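Local coordinates for protein tannase (Lactobacillus plantarum, PDB 4J0G) that probably hydrolyses the galloyl ester bonds of tannins, releasing gallic acid, at residues I158-T163 and F199-Y204. Sequence-based numbering, arbitrary orientation.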
loop_
_atom_site.group_PDB
_atom_site.type_symbol
_atom_site.label_atom_id
_atom_site.label_comp_id
_atom_site.label_asym_id
_atom_site.label_seq_id
_atom_site.Cartn_x
_atom_site.Cartn_y
_atom_site.Cartn_z
ATOM N N ILE A 158 12.836 1.892 -10.576
ATOM C CA ILE A 158 12.118 0.987 -9.699
ATOM C C ILE A 158 10.743 1.541 -9.333
ATOM O O ILE A 158 10.586 2.689 -8.916
ATOM C CB ILE A 158 12.918 0.743 -8.411
ATOM C CG1 ILE A 158 14.206 -0.026 -8.723
ATOM C CG2 ILE A 158 12.063 0.027 -7.374
ATOM C CD1 ILE A 158 15.154 -0.126 -7.547
ATOM N N ILE A 159 9.744 0.689 -9.542
ATOM C CA ILE A 159 8.352 0.978 -9.251
ATOM C C ILE A 159 7.810 -0.105 -8.336
ATOM O O ILE A 159 7.760 -1.280 -8.719
ATOM C CB ILE A 159 7.517 0.995 -10.547
ATOM C CG1 ILE A 159 8.106 1.989 -11.553
ATOM C CG2 ILE A 159 6.067 1.328 -10.243
ATOM C CD1 ILE A 159 8.288 1.416 -12.939
ATOM N N THR A 160 7.450 0.272 -7.112
ATOM C CA THR A 160 6.885 -0.677 -6.154
ATOM C C THR A 160 5.394 -0.864 -6.398
ATOM O O THR A 160 4.735 0.023 -6.935
ATOM C CB THR A 160 7.155 -0.262 -4.692
ATOM O OG1 THR A 160 6.819 1.120 -4.509
ATOM C CG2 THR A 160 8.619 -0.483 -4.346
ATOM N N ASN A 161 4.865 -2.015 -5.999
ATOM C CA ASN A 161 3.433 -2.281 -6.113
ATOM C C ASN A 161 2.947 -3.127 -4.951
ATOM O O ASN A 161 3.658 -4.014 -4.483
ATOM C CB ASN A 161 3.144 -3.006 -7.436
ATOM C CG ASN A 161 1.658 -3.183 -7.697
ATOM O OD1 ASN A 161 0.875 -2.248 -7.547
ATOM N ND2 ASN A 161 1.263 -4.390 -8.081
ATOM N N GLY A 162 1.733 -2.854 -4.491
ATOM C CA GLY A 162 1.156 -3.610 -3.396
ATOM C C GLY A 162 -0.301 -3.278 -3.136
ATOM O O GLY A 162 -0.815 -2.258 -3.606
ATOM N N THR A 163 -0.962 -4.138 -2.368
ATOM C CA THR A 163 -2.362 -3.948 -2.034
ATOM C C THR A 163 -2.492 -3.950 -0.524
ATOM O O THR A 163 -1.833 -4.725 0.166
ATOM C CB THR A 163 -3.242 -5.088 -2.584
ATOM O OG1 THR A 163 -3.154 -5.124 -4.012
ATOM C CG2 THR A 163 -4.700 -4.891 -2.167
ATOM N N PHE A 199 11.707 5.327 -8.099
ATOM C CA PHE A 199 11.222 6.113 -9.230
ATOM C C PHE A 199 9.724 6.435 -9.232
ATOM O O PHE A 199 9.322 7.562 -9.526
ATOM C CB PHE A 199 11.597 5.392 -10.522
ATOM C CG PHE A 199 11.061 6.041 -11.761
ATOM C CD1 PHE A 199 11.503 7.285 -12.176
ATOM C CD2 PHE A 199 10.117 5.377 -12.525
ATOM C CE1 PHE A 199 10.997 7.861 -13.325
ATOM C CE2 PHE A 199 9.610 5.938 -13.673
ATOM C CZ PHE A 199 10.048 7.183 -14.078
ATOM N N ALA A 200 8.901 5.444 -8.911
ATOM C CA ALA A 200 7.458 5.614 -8.980
ATOM C C ALA A 200 6.753 4.693 -8.000
ATOM O O ALA A 200 7.280 3.644 -7.625
ATOM C CB ALA A 200 6.956 5.375 -10.392
ATOM N N VAL A 201 5.545 5.081 -7.608
ATOM C CA VAL A 201 4.761 4.303 -6.665
ATOM C C VAL A 201 3.435 3.870 -7.258
ATOM O O VAL A 201 2.682 4.684 -7.799
ATOM C CB VAL A 201 4.487 5.085 -5.363
ATOM C CG1 VAL A 201 3.455 4.351 -4.510
ATOM C CG2 VAL A 201 5.784 5.297 -4.593
ATOM N N SER A 202 3.158 2.577 -7.154
ATOM C CA SER A 202 1.824 2.059 -7.390
ATOM C C SER A 202 1.279 1.555 -6.068
ATOM O O SER A 202 1.930 0.758 -5.393
ATOM C CB SER A 202 1.891 0.911 -8.395
ATOM O OG SER A 202 0.647 0.252 -8.493
ATOM N N ALA A 203 0.094 2.026 -5.689
ATOM C CA ALA A 203 -0.508 1.575 -4.442
ATOM C C ALA A 203 -2.012 1.346 -4.545
ATOM O O ALA A 203 -2.771 2.236 -4.940
ATOM C CB ALA A 203 -0.199 2.573 -3.327
ATOM N N TYR A 204 -2.425 0.140 -4.169
ATOM C CA TYR A 204 -3.834 -0.222 -4.071
ATOM C C TYR A 204 -4.304 -0.206 -2.627
ATOM O O TYR A 204 -3.670 -0.812 -1.760
ATOM C CB TYR A 204 -4.080 -1.585 -4.703
ATOM C CG TYR A 204 -3.818 -1.595 -6.191
ATOM C CD1 TYR A 204 -4.823 -1.258 -7.095
ATOM C CD2 TYR A 204 -2.562 -1.922 -6.694
ATOM C CE1 TYR A 204 -4.584 -1.254 -8.456
ATOM C CE2 TYR A 204 -2.318 -1.923 -8.048
ATOM C CZ TYR A 204 -3.329 -1.588 -8.925
ATOM O OH TYR A 204 -3.085 -1.590 -10.277
#
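N161 and S202 meet through their side chains: S202 OG donates to N161 OD1 at 2.7 Å, from a position tilted 35° out of the amide's carbonyl plane. N161 has CG anti to the backbone N (chi1 -174°), which carries OD1 across to the S202 hydroxyl. The same OD1 lies at the edge of the Y204 ring, in its plane, 3.2 Å from Y204 CE2. The amide and ring planes are 76° apart. G162 O sits at this edge too and accepts from Y204 N at 2.9 Å. Further back, T160 O takes S202 N at 3.0 Å, and I158 O accepts from both F199 N and A200 N. The bond from T160 N to A200 O is weak. I159 CG1 packs on A200 CB at 3.8 Å and comes to the edge of the F199 ring, near its plane. Strands 158-161 and 200-204 thus run parallel as neighbours inside the central sheet of an alpha/beta-hydrolase fold. G162 begins a GxSxG sequence, consistent with the nucleophile elbow that follows this strand in the family. The T163 side chain lies about 5 Å from that of H452, which binds 3,4-dihydroxybenzoate. In the second shell, D455 OD1 bonds N161 ND2, and D457 OD1 bonds Y204 OH, so that both side chains are held at their far ends. A leucine in place of N161 would probably leave the S202 hydroxyl without this acceptor and take from D455 the amide N-H it receives. On the face of T160 and V201, S170 OG bonds T160 OG1 and also S202 O.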